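Local coordinates for protein glycosyltransferase (Rickettsia africae, PDB 7MI0) that probably transfers a sugar from an activated donor to an acceptor, as a GT-B-fold glycosyltransferase of family GT4, at residues A[182-187]-A[306-311]; A[189-194]-A[310-315]; A[214-219]-A[287-292]. All blocks are in the same frame, centred on the assembly; numbering follows the deposited sequence.

Contact 1 (A[182-187]-A[306-311]); sequences RGVNCD and IIEGQA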
ATOM      1  N   ARG A 182      -3.817   1.427   6.357  1.00 38.31           N
ATOM      2  CA  ARG A 182      -2.425   1.645   6.010  1.00 38.68           C
ATOM      3  C   ARG A 182      -2.000   3.059   6.382  1.00 45.75           C
ATOM      4  O   ARG A 182      -2.774   4.013   6.266  1.00 50.19           O
ATOM      5  CB  ARG A 182      -2.218   1.399   4.518  1.00 45.11           C
ATOM      6  CG  ARG A 182      -2.546  -0.019   4.095  1.00 44.56           C
ATOM      7  CD  ARG A 182      -1.659  -1.008   4.816  1.00 46.41           C
ATOM      8  NE  ARG A 182      -2.278  -1.541   6.023  1.00 43.87           N
ATOM      9  CZ  ARG A 182      -1.671  -2.358   6.875  1.00 43.85           C
ATOM     10  NH1 ARG A 182      -0.409  -2.721   6.704  1.00 44.46           N
ATOM     11  NH2 ARG A 182      -2.349  -2.825   7.923  1.00 38.18           N
ATOM     12  N   GLY A 183      -0.757   3.194   6.830  1.00 42.16           N
ATOM     13  CA  GLY A 183      -0.232   4.463   7.289  1.00 41.60           C
ATOM     14  C   GLY A 183       0.860   4.993   6.382  1.00 37.92           C
ATOM     15  O   GLY A 183       1.554   4.230   5.712  1.00 39.72           O
ATOM     16  N   VAL A 184       1.006   6.313   6.372  1.00 40.34           N
ATOM     17  CA  VAL A 184       2.065   6.997   5.641  1.00 41.91           C
ATOM     18  C   VAL A 184       2.995   7.647   6.655  1.00 43.46           C
ATOM     19  O   VAL A 184       2.539   8.246   7.636  1.00 39.60           O
ATOM     20  CB  VAL A 184       1.491   8.036   4.656  1.00 36.75           C
ATOM     21  CG1 VAL A 184       2.545   9.048   4.255  1.00 39.52           C
ATOM     22  CG2 VAL A 184       0.979   7.336   3.433  1.00 46.85           C
ATOM     23  N   ASN A 185       4.298   7.507   6.431  1.00 43.46           N
ATOM     24  CA  ASN A 185       5.304   8.103   7.305  1.00 39.70           C
ATOM     25  C   ASN A 185       5.233   9.616   7.168  1.00 42.81           C
ATOM     26  O   ASN A 185       5.798  10.194   6.239  1.00 44.70           O
ATOM     27  CB  ASN A 185       6.688   7.582   6.943  1.00 43.05           C
ATOM     28  CG  ASN A 185       7.737   7.956   7.963  1.00 43.24           C
ATOM     29  OD1 ASN A 185       7.630   8.977   8.639  1.00 49.44           O
ATOM     30  ND2 ASN A 185       8.762   7.120   8.089  1.00 53.39           N
ATOM     31  N   CYS A 186       4.540  10.271   8.101  1.00 45.42           N
ATOM     32  CA  CYS A 186       4.389  11.719   8.028  1.00 40.84           C
ATOM     33  C   CYS A 186       5.662  12.462   8.390  1.00 48.71           C
ATOM     34  O   CYS A 186       5.722  13.688   8.215  1.00 47.44           O
ATOM     35  CB  CYS A 186       3.247  12.163   8.928  1.00 38.16           C
ATOM     36  SG  CYS A 186       1.673  11.710   8.231  1.00 45.05           S
ATOM     37  N   ASP A 187       6.674  11.756   8.891  1.00 47.40           N
ATOM     38  CA  ASP A 187       7.969  12.380   9.102  1.00 41.05           C
ATOM     39  C   ASP A 187       8.773  12.415   7.807  1.00 46.10           C
ATOM     40  O   ASP A 187       9.473  13.397   7.541  1.00 51.47           O
ATOM     41  CB  ASP A 187       8.719  11.649  10.214  1.00 41.97           C
ATOM     42  CG  ASP A 187       8.240  12.055  11.603  1.00 57.94           C
ATOM     43  OD1 ASP A 187       8.118  13.272  11.860  1.00 62.90           O
ATOM     44  OD2 ASP A 187       7.978  11.163  12.440  1.00 61.81           O
ATOM     45  N   ILE A 306      -2.539   7.878  -2.860  1.00 47.40           N
ATOM     46  CA  ILE A 306      -3.528   8.840  -2.388  1.00 43.56           C
ATOM     47  C   ILE A 306      -3.126   9.374  -1.023  1.00 46.86           C
ATOM     48  O   ILE A 306      -3.037  10.590  -0.809  1.00 45.52           O
ATOM     49  CB  ILE A 306      -4.926   8.208  -2.348  1.00 46.29           C
ATOM     50  CG1 ILE A 306      -5.384   7.853  -3.760  1.00 51.36           C
ATOM     51  CG2 ILE A 306      -5.903   9.152  -1.668  1.00 47.09           C
ATOM     52  CD1 ILE A 306      -5.004   8.900  -4.776  1.00 51.86           C
ATOM     53  N   ILE A 307      -2.876   8.467  -0.080  1.00 45.75           N
ATOM     54  CA  ILE A 307      -2.457   8.876   1.255  1.00 47.65           C
ATOM     55  C   ILE A 307      -1.141   9.647   1.187  1.00 41.34           C
ATOM     56  O   ILE A 307      -0.964  10.662   1.869  1.00 37.76           O
ATOM     57  CB  ILE A 307      -2.363   7.644   2.176  1.00 44.43           C
ATOM     58  CG1 ILE A 307      -3.547   6.716   1.939  1.00 51.78           C
ATOM     59  CG2 ILE A 307      -2.408   8.058   3.617  1.00 48.21           C
ATOM     60  CD1 ILE A 307      -3.540   5.489   2.830  1.00 59.46           C
ATOM     61  N   GLU A 308      -0.206   9.189   0.351  1.00 40.37           N
ATOM     62  CA  GLU A 308       1.067   9.891   0.217  1.00 44.13           C
ATOM     63  C   GLU A 308       0.864  11.295  -0.332  1.00 45.73           C
ATOM     64  O   GLU A 308       1.501  12.249   0.128  1.00 45.20           O
ATOM     65  CB  GLU A 308       2.020   9.106  -0.682  1.00 48.99           C
ATOM     66  CG  GLU A 308       2.752   7.986   0.020  1.00 50.20           C
ATOM     67  CD  GLU A 308       3.621   7.176  -0.924  1.00 54.69           C
ATOM     68  OE1 GLU A 308       3.616   7.464  -2.141  1.00 49.49           O
ATOM     69  OE2 GLU A 308       4.306   6.248  -0.443  1.00 56.99           O
ATOM     70  N   GLY A 309      -0.024  11.442  -1.317  1.00 43.81           N
ATOM     71  CA  GLY A 309      -0.296  12.765  -1.856  1.00 45.19           C
ATOM     72  C   GLY A 309      -0.997  13.669  -0.859  1.00 42.52           C
ATOM     73  O   GLY A 309      -0.708  14.866  -0.781  1.00 40.08           O
ATOM     74  N   GLN A 310      -1.939  13.116  -0.094  1.00 42.65           N
ATOM     75  CA  GLN A 310      -2.596  13.904   0.940  1.00 38.40           C
ATOM     76  C   GLN A 310      -1.600  14.364   1.995  1.00 41.80           C
ATOM     77  O   GLN A 310      -1.692  15.490   2.498  1.00 44.43           O
ATOM     78  CB  GLN A 310      -3.718  13.092   1.581  1.00 38.56           C
ATOM     79  CG  GLN A 310      -4.969  12.997   0.753  1.00 40.14           C
ATOM     80  CD  GLN A 310      -6.014  12.121   1.410  1.00 45.60           C
ATOM     81  OE1 GLN A 310      -5.759  10.955   1.718  1.00 47.21           O
ATOM     82  NE2 GLN A 310      -7.199  12.681   1.635  1.00 45.40           N
ATOM     83  N   ALA A 311      -0.636  13.507   2.344  1.00 42.21           N
ATOM     84  CA  ALA A 311       0.384  13.904   3.307  1.00 42.99           C
ATOM     85  C   ALA A 311       1.198  15.093   2.807  1.00 46.43           C
ATOM     86  O   ALA A 311       1.667  15.909   3.611  1.00 41.95           O
ATOM     87  CB  ALA A 311       1.305  12.722   3.612  1.00 37.24           C
TER
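Val-184 carries this contact, from the loop that follows strand 177-179. Its CB bond points at helix 304-311, and both methyl groups reach the helix side. CG1 stands anti to the backbone N (chi1 161°). It meets the CB of Ala-311, with Val-184 CG1 to Ala-311 CB at 3.9 Å. CG2 lies beside the backbone N and takes the other end of the patch. It sits against Ile-307, with Val-184 CG2 to Ile-307 CG2 at 3.5 Å. The two residues one helical turn apart are thus each met by a different branch of one valine. The side chains of Val-184 and Ile-307 pass alongside, running opposite ways, and do not meet tip to tip. The CG1 arm of Ile-307 is extended (chi2 -179°), and this carries Ile-307 CD1 to the carbonyl of Arg-182, 3.8 Å from Arg-182 O. Between the two helix residues, Glu-308 turns its CG to the same valine, 3.9 Å from Val-184 CG2. Its carboxylate goes on to Tyr-286 OH and a salt bridge with Arg-304. The contact is buried and apolar. It joins the loop leaving the N-terminal sheet to a helix of the C-terminal domain. The backbone of Val-184 bonds to Phe-376 and Leu-378, where helix 359-375 gives way to helix 378-393, while strand 315-319 packs against Ile-306 and Gln-310 of the helix.

Contact 2 (A[189-194]-A[310-315]); sequences FDPANL and QAMKKL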
ATOM      1  N   PHE A 189       7.279  11.905   4.473  1.00 45.66           N
ATOM      2  CA  PHE A 189       6.403  12.711   3.622  1.00 47.57           C
ATOM      3  C   PHE A 189       5.956  13.930   4.423  1.00 46.51           C
ATOM      4  O   PHE A 189       4.877  13.970   5.020  1.00 44.42           O
ATOM      5  CB  PHE A 189       5.220  11.891   3.127  1.00 45.10           C
ATOM      6  CG  PHE A 189       5.602  10.797   2.176  1.00 50.64           C
ATOM      7  CD1 PHE A 189       5.691  11.045   0.813  1.00 50.95           C
ATOM      8  CD2 PHE A 189       5.880   9.523   2.641  1.00 51.32           C
ATOM      9  CE1 PHE A 189       6.050  10.039  -0.064  1.00 49.76           C
ATOM     10  CE2 PHE A 189       6.239   8.514   1.765  1.00 50.78           C
ATOM     11  CZ  PHE A 189       6.323   8.776   0.412  1.00 46.94           C
ATOM     12  N   ASP A 190       6.817  14.941   4.436  1.00 47.61           N
ATOM     13  CA  ASP A 190       6.606  16.161   5.205  1.00 48.40           C
ATOM     14  C   ASP A 190       7.044  17.351   4.363  1.00 50.02           C
ATOM     15  O   ASP A 190       8.243  17.523   4.112  1.00 51.26           O
ATOM     16  CB  ASP A 190       7.382  16.105   6.524  1.00 48.15           C
ATOM     17  CG  ASP A 190       7.197  17.351   7.382  1.00 48.16           C
ATOM     18  OD1 ASP A 190       6.286  18.163   7.106  1.00 47.88           O
ATOM     19  OD2 ASP A 190       7.974  17.513   8.348  1.00 47.54           O
ATOM     20  N   PRO A 191       6.107  18.185   3.904  1.00 52.10           N
ATOM     21  CA  PRO A 191       6.486  19.318   3.042  1.00 48.03           C
ATOM     22  C   PRO A 191       7.467  20.276   3.688  1.00 53.14           C
ATOM     23  O   PRO A 191       8.146  21.018   2.967  1.00 58.64           O
ATOM     24  CB  PRO A 191       5.145  20.001   2.752  1.00 39.81           C
ATOM     25  CG  PRO A 191       4.128  18.926   2.950  1.00 44.13           C
ATOM     26  CD  PRO A 191       4.649  18.096   4.086  1.00 44.12           C
ATOM     27  N   ALA A 192       7.573  20.280   5.021  1.00 52.32           N
ATOM     28  CA  ALA A 192       8.556  21.111   5.707  1.00 53.81           C
ATOM     29  C   ALA A 192       9.988  20.643   5.478  1.00 55.76           C
ATOM     30  O   ALA A 192      10.922  21.361   5.852  1.00 61.65           O
ATOM     31  CB  ALA A 192       8.254  21.150   7.209  1.00 49.79           C
ATOM     32  N   ASN A 193      10.184  19.474   4.872  1.00 56.60           N
ATOM     33  CA  ASN A 193      11.511  18.971   4.548  1.00 59.88           C
ATOM     34  C   ASN A 193      11.974  19.358   3.150  1.00 66.69           C
ATOM     35  O   ASN A 193      13.155  19.180   2.835  1.00 71.71           O
ATOM     36  CB  ASN A 193      11.548  17.447   4.688  1.00 56.82           C
ATOM     37  CG  ASN A 193      11.660  17.000   6.131  1.00 67.11           C
ATOM     38  OD1 ASN A 193      11.706  17.823   7.053  1.00 65.79           O
ATOM     39  ND2 ASN A 193      11.698  15.687   6.337  1.00 69.79           N
ATOM     40  N   LEU A 194      11.082  19.876   2.311  1.00 67.07           N
ATOM     41  CA  LEU A 194      11.478  20.303   0.977  1.00 69.75           C
ATOM     42  C   LEU A 194      12.328  21.566   1.051  1.00 77.28           C
ATOM     43  O   LEU A 194      11.998  22.513   1.773  1.00 74.84           O
ATOM     44  CB  LEU A 194      10.243  20.549   0.117  1.00 62.13           C
ATOM     45  CG  LEU A 194       9.304  19.357  -0.019  1.00 61.32           C
ATOM     46  CD1 LEU A 194       8.086  19.745  -0.835  1.00 60.57           C
ATOM     47  CD2 LEU A 194      10.025  18.166  -0.643  1.00 62.62           C
ATOM     48  N   GLN A 310      -1.939  13.116  -0.094  1.00 42.65           N
ATOM     49  CA  GLN A 310      -2.596  13.904   0.940  1.00 38.40           C
ATOM     50  C   GLN A 310      -1.600  14.364   1.995  1.00 41.80           C
ATOM     51  O   GLN A 310      -1.692  15.490   2.498  1.00 44.43           O
ATOM     52  CB  GLN A 310      -3.718  13.092   1.581  1.00 38.56           C
ATOM     53  CG  GLN A 310      -4.969  12.997   0.753  1.00 40.14           C
ATOM     54  CD  GLN A 310      -6.014  12.121   1.410  1.00 45.60           C
ATOM     55  OE1 GLN A 310      -5.759  10.955   1.718  1.00 47.21           O
ATOM     56  NE2 GLN A 310      -7.199  12.681   1.635  1.00 45.40           N
ATOM     57  N   ALA A 311      -0.636  13.507   2.344  1.00 42.21           N
ATOM     58  CA  ALA A 311       0.384  13.904   3.307  1.00 42.99           C
ATOM     59  C   ALA A 311       1.198  15.093   2.807  1.00 46.43           C
ATOM     60  O   ALA A 311       1.667  15.909   3.611  1.00 41.95           O
ATOM     61  CB  ALA A 311       1.305  12.722   3.612  1.00 37.24           C
ATOM     62  N   MET A 312       1.364  15.217   1.494  1.00 44.11           N
ATOM     63  CA  MET A 312       2.187  16.266   0.917  1.00 42.35           C
ATOM     64  C   MET A 312       1.401  17.534   0.605  1.00 44.56           C
ATOM     65  O   MET A 312       1.925  18.414  -0.089  1.00 46.94           O
ATOM     66  CB  MET A 312       2.880  15.746  -0.344  1.00 42.23           C
ATOM     67  CG  MET A 312       3.898  14.649  -0.080  1.00 41.61           C
ATOM     68  SD  MET A 312       5.211  15.121   1.069  1.00 49.46           S
ATOM     69  CE  MET A 312       6.003  16.446   0.162  1.00 48.25           C
ATOM     70  N   LYS A 313       0.165  17.646   1.104  1.00 43.45           N
ATOM     71  CA  LYS A 313      -0.661  18.856   0.960  1.00 49.17           C
ATOM     72  C   LYS A 313      -0.976  19.151  -0.508  1.00 44.11           C
ATOM     73  O   LYS A 313      -0.886  20.291  -0.968  1.00 44.36           O
ATOM     74  CB  LYS A 313      -0.001  20.073   1.628  1.00 40.45           C
ATOM     75  CG  LYS A 313       0.083  20.022   3.150  1.00 40.13           C
ATOM     76  CD  LYS A 313       0.787  21.255   3.719  1.00 47.87           C
ATOM     77  CE  LYS A 313       0.566  21.394   5.225  1.00 55.73           C
ATOM     78  NZ  LYS A 313       1.219  22.602   5.808  1.00 65.25           N
ATOM     79  N   LYS A 314      -1.371  18.115  -1.243  1.00 43.63           N
ATOM     80  CA  LYS A 314      -1.671  18.233  -2.663  1.00 47.78           C
ATOM     81  C   LYS A 314      -3.164  18.064  -2.925  1.00 42.57           C
ATOM     82  O   LYS A 314      -3.912  17.545  -2.095  1.00 38.50           O
ATOM     83  CB  LYS A 314      -0.880  17.197  -3.470  1.00 45.10           C
ATOM     84  CG  LYS A 314       0.617  17.302  -3.281  1.00 46.40           C
ATOM     85  CD  LYS A 314       1.105  18.698  -3.640  1.00 49.78           C
ATOM     86  CE  LYS A 314       2.532  18.915  -3.163  1.00 53.09           C
ATOM     87  NZ  LYS A 314       3.126  20.176  -3.678  1.00 63.60           N
ATOM     88  N   LEU A 315      -3.597  18.523  -4.096  1.00 40.10           N
ATOM     89  CA  LEU A 315      -4.935  18.201  -4.572  1.00 43.83           C
ATOM     90  C   LEU A 315      -4.907  16.800  -5.165  1.00 48.85           C
ATOM     91  O   LEU A 315      -4.136  16.527  -6.092  1.00 51.07           O
ATOM     92  CB  LEU A 315      -5.406  19.221  -5.604  1.00 47.29           C
ATOM     93  CG  LEU A 315      -5.649  20.639  -5.088  1.00 45.56           C
ATOM     94  CD1 LEU A 315      -6.258  21.496  -6.187  1.00 46.21           C
ATOM     95  CD2 LEU A 315      -6.533  20.633  -3.840  1.00 40.08           C
TER
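A Met-aromatic contact lies at the centre of this packing, where the loop before helix 196-205 meets the C-terminal end of helix 304-311, a helix of the C-terminal domain of the GT-B fold. Met-312 is the first residue to leave the helical conformation. Its CG is anti to the carbonyl carbon, and two successive turns, chi2 -57° and chi3 -63°, then fold the chain round. They bring the sulfur and terminal methyl to the loop. Met-312 SD lies at the edge of the Phe-189 ring, near its plane and 5.4 Å from the centroid. The methionine runs roughly perpendicular to the phenylalanine. Met-312 SD also rests on the backbone, 3.6 Å from Phe-189 C. The phenylalanine CB, nearer the backbone, meets Ala-311, with Phe-189 CB to Ala-311 CB at 4.0 Å.

Beyond the sulfur, CE of Met-312 reaches Pro-191 and Leu-194. The leucine comes in obliquely, with its CD1 branch doing the touching. Pro-191 presents its ring to the end of the helix. Pro-191 CD is 3.7 Å from Ala-311 O, and its CG lies over the carbonyl of Met-312. The extended Lys-313 runs past the same proline CG, and its NZ has a long, weak ion pair with Glu-366. Arg-369 of helix 359-375 hydrogen-bonds through NH1 to both Phe-189 O and Ala-311 O, so one guanidinium bridges the two segments. An Asx turn shapes the loop itself: Ala-192 N donates to Asp-190 OD1 at 3.2 Å, approaching from above the carboxylate plane.

Contact 3 (A[214-219]-A[287-292]); sequences IILMPS and GISDII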
ATOM      1  N   ILE A 214       1.650  21.000 -12.601  1.00 62.52           N
ATOM      2  CA  ILE A 214       2.313  19.709 -12.747  1.00 64.87           C
ATOM      3  C   ILE A 214       1.377  18.621 -12.241  1.00 63.85           C
ATOM      4  O   ILE A 214       0.915  18.674 -11.097  1.00 63.73           O
ATOM      5  CB  ILE A 214       3.656  19.673 -11.994  1.00 65.94           C
ATOM      6  CG1 ILE A 214       4.560  20.836 -12.422  1.00 64.35           C
ATOM      7  CG2 ILE A 214       4.347  18.319 -12.182  1.00 58.79           C
ATOM      8  CD1 ILE A 214       4.826  20.898 -13.895  1.00 64.76           C
ATOM      9  N   ILE A 215       1.106  17.633 -13.089  1.00 62.04           N
ATOM     10  CA  ILE A 215       0.256  16.500 -12.745  1.00 58.38           C
ATOM     11  C   ILE A 215       1.142  15.276 -12.575  1.00 60.68           C
ATOM     12  O   ILE A 215       1.810  14.849 -13.522  1.00 66.53           O
ATOM     13  CB  ILE A 215      -0.816  16.253 -13.814  1.00 58.08           C
ATOM     14  CG1 ILE A 215      -1.662  17.504 -14.029  1.00 52.58           C
ATOM     15  CG2 ILE A 215      -1.669  15.062 -13.427  1.00 57.12           C
ATOM     16  CD1 ILE A 215      -2.575  17.402 -15.229  1.00 58.50           C
ATOM     17  N   LEU A 216       1.151  14.709 -11.378  1.00 55.00           N
ATOM     18  CA  LEU A 216       1.938  13.519 -11.097  1.00 56.67           C
ATOM     19  C   LEU A 216       1.010  12.316 -11.005  1.00 58.18           C
ATOM     20  O   LEU A 216       0.076  12.310 -10.196  1.00 58.28           O
ATOM     21  CB  LEU A 216       2.734  13.672  -9.804  1.00 57.57           C
ATOM     22  CG  LEU A 216       3.712  12.533  -9.515  1.00 56.31           C
ATOM     23  CD1 LEU A 216       4.824  12.512 -10.558  1.00 57.47           C
ATOM     24  CD2 LEU A 216       4.277  12.668  -8.111  1.00 53.41           C
ATOM     25  N   MET A 217       1.260  11.310 -11.839  1.00 58.68           N
ATOM     26  CA  MET A 217       0.634  10.007 -11.648  1.00 58.72           C
ATOM     27  C   MET A 217       1.703   9.009 -11.231  1.00 57.07           C
ATOM     28  O   MET A 217       2.400   8.446 -12.090  1.00 58.41           O
ATOM     29  CB  MET A 217      -0.079   9.529 -12.912  1.00 59.37           C
ATOM     30  CG  MET A 217      -0.842   8.246 -12.669  1.00 51.60           C
ATOM     31  SD  MET A 217      -1.542   7.573 -14.171  1.00 72.99           S
ATOM     32  CE  MET A 217      -2.292   6.077 -13.531  1.00 69.58           C
ATOM     33  N   PRO A 218       1.889   8.773  -9.942  1.00 57.48           N
ATOM     34  CA  PRO A 218       2.847   7.759  -9.469  1.00 58.14           C
ATOM     35  C   PRO A 218       2.176   6.388  -9.419  1.00 55.31           C
ATOM     36  O   PRO A 218       1.644   5.940  -8.408  1.00 57.39           O
ATOM     37  CB  PRO A 218       3.230   8.271  -8.079  1.00 55.35           C
ATOM     38  CG  PRO A 218       2.298   9.452  -7.783  1.00 54.99           C
ATOM     39  CD  PRO A 218       1.230   9.454  -8.822  1.00 54.41           C
ATOM     40  N   SER A 219       2.172   5.717 -10.561  1.00 56.59           N
ATOM     41  CA  SER A 219       1.552   4.411 -10.700  1.00 58.56           C
ATOM     42  C   SER A 219       2.486   3.495 -11.468  1.00 64.61           C
ATOM     43  O   SER A 219       3.088   3.904 -12.467  1.00 62.91           O
ATOM     44  CB  SER A 219       0.206   4.487 -11.433  1.00 59.12           C
ATOM     45  OG  SER A 219      -0.830   4.943 -10.584  1.00 69.60           O
ATOM     46  N   GLY A 287       6.517  17.234  -4.173  1.00 59.09           N
ATOM     47  CA  GLY A 287       6.650  18.649  -3.879  1.00 57.63           C
ATOM     48  C   GLY A 287       6.557  19.538  -5.101  1.00 63.50           C
ATOM     49  O   GLY A 287       6.060  20.666  -5.012  1.00 64.11           O
ATOM     50  N   ILE A 288       7.030  19.053  -6.256  1.00 64.98           N
ATOM     51  CA  ILE A 288       6.964  19.854  -7.479  1.00 63.93           C
ATOM     52  C   ILE A 288       5.614  19.758  -8.162  1.00 58.84           C
ATOM     53  O   ILE A 288       5.354  20.514  -9.106  1.00 62.99           O
ATOM     54  CB  ILE A 288       8.040  19.465  -8.512  1.00 64.25           C
ATOM     55  CG1 ILE A 288       7.800  18.048  -9.042  1.00 66.43           C
ATOM     56  CG2 ILE A 288       9.431  19.606  -7.914  1.00 65.99           C
ATOM     57  CD1 ILE A 288       8.742  17.648 -10.158  1.00 70.43           C
ATOM     58  N   SER A 289       4.748  18.866  -7.706  1.00 56.78           N
ATOM     59  CA  SER A 289       3.457  18.653  -8.337  1.00 59.31           C
ATOM     60  C   SER A 289       2.368  19.425  -7.605  1.00 56.19           C
ATOM     61  O   SER A 289       2.500  19.788  -6.434  1.00 57.35           O
ATOM     62  CB  SER A 289       3.113  17.163  -8.368  1.00 59.60           C
ATOM     63  OG  SER A 289       4.233  16.400  -8.778  1.00 61.11           O
ATOM     64  N   ASP A 290       1.278  19.676  -8.322  1.00 51.70           N
ATOM     65  CA  ASP A 290       0.096  20.308  -7.759  1.00 50.50           C
ATOM     66  C   ASP A 290      -1.106  19.379  -7.684  1.00 53.45           C
ATOM     67  O   ASP A 290      -1.943  19.548  -6.796  1.00 55.70           O
ATOM     68  CB  ASP A 290      -0.283  21.548  -8.583  1.00 57.36           C
ATOM     69  CG  ASP A 290       0.902  22.465  -8.844  1.00 62.39           C
ATOM     70  OD1 ASP A 290       1.563  22.886  -7.868  1.00 69.01           O
ATOM     71  OD2 ASP A 290       1.179  22.758 -10.028  1.00 65.31           O
ATOM     72  N   ILE A 291      -1.207  18.398  -8.582  1.00 54.03           N
ATOM     73  CA  ILE A 291      -2.328  17.464  -8.624  1.00 53.98           C
ATOM     74  C   ILE A 291      -1.784  16.045  -8.751  1.00 53.15           C
ATOM     75  O   ILE A 291      -0.951  15.776  -9.623  1.00 58.82           O
ATOM     76  CB  ILE A 291      -3.281  17.779  -9.791  1.00 52.54           C
ATOM     77  CG1 ILE A 291      -3.862  19.184  -9.646  1.00 46.27           C
ATOM     78  CG2 ILE A 291      -4.389  16.738  -9.875  1.00 49.71           C
ATOM     79  CD1 ILE A 291      -4.456  19.718 -10.929  1.00 54.59           C
ATOM     80  N   ILE A 292      -2.264  15.140  -7.894  1.00 52.20           N
ATOM     81  CA  ILE A 292      -1.864  13.734  -7.903  1.00 49.51           C
ATOM     82  C   ILE A 292      -3.030  12.895  -8.407  1.00 51.26           C
ATOM     83  O   ILE A 292      -4.187  13.165  -8.069  1.00 52.28           O
ATOM     84  CB  ILE A 292      -1.423  13.255  -6.506  1.00 47.05           C
ATOM     85  CG1 ILE A 292      -0.445  14.246  -5.882  1.00 49.15           C
ATOM     86  CG2 ILE A 292      -0.769  11.892  -6.603  1.00 54.39           C
ATOM     87  CD1 ILE A 292       0.838  14.391  -6.653  1.00 52.64           C
TER
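Strand 214-218 and the start of strand 291-294 pair in parallel, with Ile-215 opposite Ile-291 and Leu-216 opposite Ile-292. They are neighbouring strands within the six-stranded parallel sheet of the C-terminal Rossmann-like domain of the GT-B fold. Leu-216 N donates to Ile-291 O at 2.9 Å, and the N-H comes in almost head-on to the carbonyl oxygen. Ile-214 O receives Asp-290 N at 3.0 Å and, more weakly, Ile-291 N, so one carbonyl takes two N-H groups where the second strand begins. Ile-215 and Ile-291 share one face of the sheet, where helix 342-355 packs on both. Leu-216 and Ile-292 run alongside each other in the same direction on the opposite face. Ile-292 bends at chi2 (-63°), which sets Ile-292 CD1 3.7 Å from Leu-216 CB. Its CG2 meets Pro-218 CD, the two side chains lying roughly perpendicular. Ser-289 OG sits 3.3 Å from Leu-216 CB, but its hydrogen bond goes to Leu-285 O. Ile-214 lays CG1 against a backbone carbonyl, 3.4 Å from Ile-288 O. Asp-290 has CG anti to the carbonyl carbon (chi1 -49°), which turns its carboxylate back to the first strand. There Asp-290 OD2 accepts from Ile-214 N at 3.2 Å, with the donor above the carboxylate plane.

Along the chain, the first segments come in the order of contacts 1, 2 and 3, and contact 3 is nested inside the loops closed by the other two. Contacts 1 and 2 have centres about 9 Å apart and share Gln-310 and Ala-311. They bring successive parts of the loop after strand 177-179 onto helix 304-311. The centre of contact 3 lies about 14 Å from that of contact 1 and about 12 Å from that of contact 2. Ile-292 N donates to Leu-315 O, tying strand 291-294 to strand 315-319. Contacts 1 and 2 thus pack the loop leaving the N-terminal sheet onto the C-terminal domain, while contact 3 pairs central strands inside it.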